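Local coordinates for protein histidine--tRNA ligase (PDB 1QE0) that joins L-histidine to its cognate tRNA at the expense of ATP, as a homodimeric class II aminoacyl-tRNA synthetase, at residues A[12-15]-A[16-20]; A[22-25]-A[26-30]. All blocks are in the same frame, centred on the assembly; numbering follows the deposited sequence.

Contact 1: A[12-15]-A[16-20]; sequences LPED and SKKWR
K18 reaches back one turn to E14, and its NZ donates a hydrogen bond to the backbone E14 O at 2.8 Å, arriving from above the carbonyl plane. The lysine chain is extended until its last torsion (chi4 64°), which turns the ammonium toward that carbonyl. Two acidic side chains also come within salt-bridge range of the same nitrogen, though both pairs are long: E14 OE2 is 3.8 Å from K18 NZ, and D15 OD1 lies 3.9 Å from it. E14 runs alongside K18, both pointing the same way, whereas D15 comes at it aslant. In the backbone, L12 O accepts S16 N at 3.0 Å, while D15 N approaches the opposite face of the same carbonyl. D15 O is likewise shared, taking W19 N at 3.0 Å and K18 N. The W19 indole also presents its edge to D15 O, with CD1 3.3 Å away and the oxygen in the ring plane; beyond, the ring packs on helix 310-319. K17 lays its methylenes past E14 O on the way to a salt bridge with E328, and S16 OG hydrogen-bonds to E37 O of the second subunit. The chemistry suits the opening turn of helix 13-33: two carboxylates there would probably interact favourably with the helix dipole, and the lysine would offset their charge while occupying a main-chain acceptor.

Contact 2: A[22-25]-A[26-30]; sequences IENQ and LDELM
The N24 amide and the E28 carboxylate meet with their planes 84° apart, almost perpendicular, as the two side chains slant across each other on the outer side of helix 13-33. In the pair one residue earlier, the carboxylate of D27 turns a face to the backbone of E23: E23 O sits over that face, 3.2 Å from D27 CG. Both groups are acceptors, so this is proximity and not a bond; the polar end of D27 is instead engaged through OD1 by the hydroxyl of Y105. Regular helical bonds tie the backbone, with D27 N to E23 O at 3.1 Å and L29 N to Q25 O also at 3.1 Å. On the inner side I22 and L26 lie side by side, CG2 of I22 touching CD1 of L26 at 4.0 Å. Q25, with CG trans to its main-chain nitrogen (chi1 174°), brings that carbon to within 4.0 Å of L29 CD2, while its NE2 is hydrogen-bonded to S153 OG. I22 and L26 continue onto helix 310-319, L29 onto helix 137-153, and L26 also onto F127 of strand 123-132. E23, by contrast, forms a salt bridge to R39 of the second subunit. Such two-sidedness is that of an amphipathic helix, here laid against the catalytic-domain core of a class II synthetase with its polar side partly given to the dimer interface.

Overall arrangement
Contacts 1 and 2 follow each other along the single helix 13-33, their centres about 15 Å apart, and they do not touch beyond adjoining in sequence. Contact 1 belongs to the beginning of the helix, its centre about 14 Å from the centre of the chain; contact 2 lies nearer to it, at about 9 Å. Helix 310-319 packs against both, and so does the second subunit, whose R39 meets W19 and R20 from contact 1 and E23 from contact 2. A long helix placed at the dimer interface is consistent with motif 1 of class II synthetases. The enzyme is in its apo form, so neither contact is seen with a substrate.

Contact 1: A[12-15]-A[16-20]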
ATOM      1  N   LEU A  12     -14.271   3.977  -2.954  1.00  8.11           N
ATOM      2  CA  LEU A  12     -15.200   2.905  -3.261  1.00  8.27           C
ATOM      3  C   LEU A  12     -14.694   1.944  -4.348  1.00  6.40           C
ATOM      4  O   LEU A  12     -13.748   2.262  -5.045  1.00 10.50           O
ATOM      5  CB  LEU A  12     -16.549   3.519  -3.625  1.00 11.46           C
ATOM      6  CG  LEU A  12     -17.192   4.444  -2.580  1.00  8.72           C
ATOM      7  CD1 LEU A  12     -18.579   4.765  -3.027  1.00  5.87           C
ATOM      8  CD2 LEU A  12     -17.240   3.794  -1.215  1.00 13.12           C
ATOM      9  N   PRO A  13     -15.323   0.763  -4.517  1.00  7.03           N
ATOM     10  CA  PRO A  13     -14.915  -0.235  -5.525  1.00  7.34           C
ATOM     11  C   PRO A  13     -14.446   0.191  -6.923  1.00 13.42           C
ATOM     12  O   PRO A  13     -13.668  -0.528  -7.551  1.00 19.45           O
ATOM     13  CB  PRO A  13     -16.123  -1.155  -5.604  1.00  2.00           C
ATOM     14  CG  PRO A  13     -16.548  -1.185  -4.204  1.00  2.18           C
ATOM     15  CD  PRO A  13     -16.454   0.248  -3.725  1.00  2.00           C
ATOM     16  N   GLU A  14     -14.886   1.348  -7.413  1.00 17.44           N
ATOM     17  CA  GLU A  14     -14.488   1.818  -8.748  1.00 19.96           C
ATOM     18  C   GLU A  14     -13.093   2.395  -8.779  1.00 16.42           C
ATOM     19  O   GLU A  14     -12.400   2.324  -9.801  1.00 16.37           O
ATOM     20  CB  GLU A  14     -15.440   2.889  -9.276  1.00 26.95           C
ATOM     21  CG  GLU A  14     -15.116   3.255 -10.727  1.00 45.88           C
ATOM     22  CD  GLU A  14     -15.804   4.522 -11.200  1.00 54.19           C
ATOM     23  OE1 GLU A  14     -17.049   4.534 -11.274  1.00 59.60           O
ATOM     24  OE2 GLU A  14     -15.097   5.505 -11.515  1.00 60.74           O
ATOM     25  N   ASP A  15     -12.710   2.997  -7.662  1.00 13.57           N
ATOM     26  CA  ASP A  15     -11.413   3.617  -7.502  1.00 13.46           C
ATOM     27  C   ASP A  15     -10.386   2.755  -6.797  1.00 13.44           C
ATOM     28  O   ASP A  15      -9.195   2.839  -7.115  1.00 14.81           O
ATOM     29  CB  ASP A  15     -11.594   4.889  -6.720  1.00 15.02           C
ATOM     30  CG  ASP A  15     -12.681   5.725  -7.276  1.00 17.61           C
ATOM     31  OD1 ASP A  15     -12.682   5.888  -8.504  1.00 24.94           O
ATOM     32  OD2 ASP A  15     -13.545   6.181  -6.507  1.00 17.52           O
ATOM     33  N   SER A  16     -10.826   1.939  -5.837  1.00  9.98           N
ATOM     34  CA  SER A  16      -9.895   1.090  -5.099  1.00 11.54           C
ATOM     35  C   SER A  16      -8.973   0.334  -6.024  1.00 10.37           C
ATOM     36  O   SER A  16      -7.779   0.272  -5.770  1.00 14.86           O
ATOM     37  CB  SER A  16     -10.603   0.143  -4.148  1.00  9.05           C
ATOM     38  OG  SER A  16     -11.508  -0.656  -4.848  1.00 11.98           O
ATOM     39  N   LYS A  17      -9.500  -0.154  -7.136  1.00  6.65           N
ATOM     40  CA  LYS A  17      -8.671  -0.859  -8.114  1.00 11.94           C
ATOM     41  C   LYS A  17      -7.553   0.010  -8.742  1.00 11.45           C
ATOM     42  O   LYS A  17      -6.476  -0.517  -9.077  1.00 10.05           O
ATOM     43  CB  LYS A  17      -9.540  -1.477  -9.221  1.00 13.57           C
ATOM     44  CG  LYS A  17     -10.287  -0.461 -10.082  1.00 19.49           C
ATOM     45  CD  LYS A  17     -11.438  -1.106 -10.840  1.00 22.95           C
ATOM     46  CE  LYS A  17     -12.142  -0.099 -11.720  1.00 27.17           C
ATOM     47  NZ  LYS A  17     -13.423  -0.632 -12.270  1.00 35.65           N
ATOM     48  N   LYS A  18      -7.823   1.317  -8.891  1.00  9.78           N
ATOM     49  CA  LYS A  18      -6.898   2.299  -9.474  1.00  4.21           C
ATOM     50  C   LYS A  18      -5.815   2.560  -8.471  1.00  6.63           C
ATOM     51  O   LYS A  18      -4.667   2.746  -8.846  1.00  8.07           O
ATOM     52  CB  LYS A  18      -7.613   3.617  -9.762  1.00  5.64           C
ATOM     53  CG  LYS A  18      -8.732   3.550 -10.768  1.00  2.41           C
ATOM     54  CD  LYS A  18      -9.456   4.878 -10.777  1.00 21.97           C
ATOM     55  CE  LYS A  18     -10.497   5.032 -11.900  1.00 28.34           C
ATOM     56  NZ  LYS A  18     -11.639   4.073 -11.804  1.00 32.53           N
ATOM     57  N   TRP A  19      -6.200   2.633  -7.194  1.00  9.40           N
ATOM     58  CA  TRP A  19      -5.248   2.829  -6.090  1.00  8.48           C
ATOM     59  C   TRP A  19      -4.324   1.615  -5.999  1.00  9.34           C
ATOM     60  O   TRP A  19      -3.108   1.768  -5.912  1.00 11.87           O
ATOM     61  CB  TRP A  19      -5.960   2.968  -4.744  1.00  8.22           C
ATOM     62  CG  TRP A  19      -6.466   4.303  -4.479  1.00 13.15           C
ATOM     63  CD1 TRP A  19      -7.567   4.886  -5.033  1.00 19.87           C
ATOM     64  CD2 TRP A  19      -5.871   5.287  -3.636  1.00 16.94           C
ATOM     65  NE1 TRP A  19      -7.691   6.188  -4.587  1.00 17.77           N
ATOM     66  CE2 TRP A  19      -6.661   6.453  -3.726  1.00 18.84           C
ATOM     67  CE3 TRP A  19      -4.750   5.298  -2.808  1.00 14.90           C
ATOM     68  CZ2 TRP A  19      -6.354   7.618  -3.024  1.00 20.26           C
ATOM     69  CZ3 TRP A  19      -4.449   6.458  -2.110  1.00  9.03           C
ATOM     70  CH2 TRP A  19      -5.248   7.596  -2.218  1.00 11.26           C
ATOM     71  N   ARG A  20      -4.898   0.412  -6.013  1.00  5.76           N
ATOM     72  CA  ARG A  20      -4.092  -0.800  -5.921  1.00  8.41           C
ATOM     73  C   ARG A  20      -3.154  -0.954  -7.085  1.00 10.91           C
ATOM     74  O   ARG A  20      -2.058  -1.479  -6.929  1.00 17.27           O
ATOM     75  CB  ARG A  20      -4.943  -2.042  -5.787  1.00  2.00           C
ATOM     76  CG  ARG A  20      -5.795  -2.018  -4.545  1.00  3.93           C
ATOM     77  CD  ARG A  20      -6.331  -3.385  -4.292  1.00 10.38           C
ATOM     78  NE  ARG A  20      -7.051  -3.885  -5.455  1.00  8.83           N
ATOM     79  CZ  ARG A  20      -8.364  -3.863  -5.532  1.00  9.88           C
ATOM     80  NH1 ARG A  20      -8.990  -4.320  -6.595  1.00 10.09           N
ATOM     81  NH2 ARG A  20      -9.053  -3.398  -4.513  1.00 15.62           N
TER

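Contact 2: A[22-25]-A[26-30]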
ATOM      1  N   ILE A  22      -1.719   1.543  -8.821  1.00  7.36           N
ATOM      2  CA  ILE A  22      -0.680   2.509  -8.546  1.00  8.21           C
ATOM      3  C   ILE A  22       0.210   2.022  -7.390  1.00  8.65           C
ATOM      4  O   ILE A  22       1.425   1.927  -7.537  1.00  9.01           O
ATOM      5  CB  ILE A  22      -1.315   3.856  -8.234  1.00  2.00           C
ATOM      6  CG1 ILE A  22      -1.821   4.457  -9.536  1.00  4.87           C
ATOM      7  CG2 ILE A  22      -0.325   4.774  -7.542  1.00  2.00           C
ATOM      8  CD1 ILE A  22      -2.699   5.663  -9.353  1.00  6.93           C
ATOM      9  N   GLU A  23      -0.404   1.693  -6.262  1.00  5.32           N
ATOM     10  CA  GLU A  23       0.337   1.205  -5.115  1.00  5.70           C
ATOM     11  C   GLU A  23       1.223   0.036  -5.475  1.00  4.89           C
ATOM     12  O   GLU A  23       2.388   0.017  -5.081  1.00 11.78           O
ATOM     13  CB  GLU A  23      -0.596   0.783  -3.986  1.00  4.25           C
ATOM     14  CG  GLU A  23      -1.404   1.922  -3.472  1.00  6.58           C
ATOM     15  CD  GLU A  23      -2.525   1.504  -2.542  1.00 14.52           C
ATOM     16  OE1 GLU A  23      -2.915   0.306  -2.517  1.00  8.33           O
ATOM     17  OE2 GLU A  23      -3.017   2.406  -1.825  1.00 18.02           O
ATOM     18  N   ASN A  24       0.706  -0.921  -6.240  1.00  5.24           N
ATOM     19  CA  ASN A  24       1.503  -2.091  -6.610  1.00 10.01           C
ATOM     20  C   ASN A  24       2.651  -1.732  -7.527  1.00 11.59           C
ATOM     21  O   ASN A  24       3.763  -2.238  -7.382  1.00 13.86           O
ATOM     22  CB  ASN A  24       0.658  -3.205  -7.231  1.00 15.46           C
ATOM     23  CG  ASN A  24       1.504  -4.442  -7.626  1.00 26.08           C
ATOM     24  OD1 ASN A  24       1.682  -4.744  -8.809  1.00 25.45           O
ATOM     25  ND2 ASN A  24       2.000  -5.174  -6.626  1.00 31.92           N
ATOM     26  N   GLN A  25       2.400  -0.823  -8.451  1.00 15.71           N
ATOM     27  CA  GLN A  25       3.443  -0.393  -9.373  1.00 14.87           C
ATOM     28  C   GLN A  25       4.602   0.320  -8.648  1.00 16.19           C
ATOM     29  O   GLN A  25       5.764   0.206  -9.062  1.00 21.74           O
ATOM     30  CB  GLN A  25       2.841   0.500 -10.449  1.00  8.14           C
ATOM     31  CG  GLN A  25       3.859   1.097 -11.337  1.00  6.49           C
ATOM     32  CD  GLN A  25       3.342   1.290 -12.716  1.00  9.16           C
ATOM     33  OE1 GLN A  25       2.571   0.485 -13.212  1.00 17.17           O
ATOM     34  NE2 GLN A  25       3.799   2.334 -13.373  1.00 16.49           N
ATOM     35  N   LEU A  26       4.285   1.079  -7.594  1.00 14.11           N
ATOM     36  CA  LEU A  26       5.302   1.792  -6.810  1.00 11.13           C
ATOM     37  C   LEU A  26       6.141   0.801  -5.979  1.00 12.55           C
ATOM     38  O   LEU A  26       7.360   0.947  -5.842  1.00 10.72           O
ATOM     39  CB  LEU A  26       4.652   2.848  -5.920  1.00  6.40           C
ATOM     40  CG  LEU A  26       4.162   4.123  -6.629  1.00  9.90           C
ATOM     41  CD1 LEU A  26       3.274   5.032  -5.723  1.00  2.00           C
ATOM     42  CD2 LEU A  26       5.376   4.857  -7.143  1.00  5.13           C
ATOM     43  N   ASP A  27       5.501  -0.235  -5.461  1.00 11.35           N
ATOM     44  CA  ASP A  27       6.230  -1.227  -4.696  1.00  9.60           C
ATOM     45  C   ASP A  27       7.249  -1.914  -5.594  1.00  9.81           C
ATOM     46  O   ASP A  27       8.347  -2.239  -5.144  1.00 13.34           O
ATOM     47  CB  ASP A  27       5.259  -2.244  -4.099  1.00  6.70           C
ATOM     48  CG  ASP A  27       4.306  -1.622  -3.090  1.00  6.28           C
ATOM     49  OD1 ASP A  27       4.582  -0.535  -2.538  1.00 13.04           O
ATOM     50  OD2 ASP A  27       3.259  -2.222  -2.837  1.00  7.30           O
ATOM     51  N   GLU A  28       6.896  -2.107  -6.866  1.00  8.48           N
ATOM     52  CA  GLU A  28       7.791  -2.751  -7.830  1.00  6.19           C
ATOM     53  C   GLU A  28       8.949  -1.866  -8.173  1.00  8.03           C
ATOM     54  O   GLU A  28      10.082  -2.310  -8.192  1.00 10.24           O
ATOM     55  CB  GLU A  28       7.073  -3.071  -9.113  1.00  4.97           C
ATOM     56  CG  GLU A  28       5.942  -4.038  -8.942  1.00 20.91           C
ATOM     57  CD  GLU A  28       5.329  -4.430 -10.261  1.00 28.26           C
ATOM     58  OE1 GLU A  28       5.958  -4.144 -11.322  1.00 32.33           O
ATOM     59  OE2 GLU A  28       4.227  -5.031 -10.230  1.00 29.18           O
ATOM     60  N   LEU A  29       8.654  -0.623  -8.525  1.00 10.66           N
ATOM     61  CA  LEU A  29       9.695   0.342  -8.848  1.00 10.83           C
ATOM     62  C   LEU A  29      10.691   0.413  -7.668  1.00 14.06           C
ATOM     63  O   LEU A  29      11.903   0.409  -7.889  1.00 20.23           O
ATOM     64  CB  LEU A  29       9.094   1.737  -9.103  1.00  8.84           C
ATOM     65  CG  LEU A  29       8.739   2.315 -10.482  1.00  3.59           C
ATOM     66  CD1 LEU A  29       8.873   1.294 -11.542  1.00  2.00           C
ATOM     67  CD2 LEU A  29       7.350   2.889 -10.468  1.00  3.56           C
ATOM     68  N   MET A  30      10.201   0.416  -6.424  1.00 11.15           N
ATOM     69  CA  MET A  30      11.096   0.502  -5.259  1.00  8.54           C
ATOM     70  C   MET A  30      12.022  -0.700  -5.190  1.00  5.82           C
ATOM     71  O   MET A  30      13.133  -0.642  -4.659  1.00  9.43           O
ATOM     72  CB  MET A  30      10.316   0.643  -3.946  1.00  2.66           C
ATOM     73  CG  MET A  30       9.480   1.904  -3.856  1.00  8.52           C
ATOM     74  SD  MET A  30      10.407   3.419  -4.131  1.00 12.98           S
ATOM     75  CE  MET A  30      10.064   3.626  -5.840  1.00  7.74           C
TER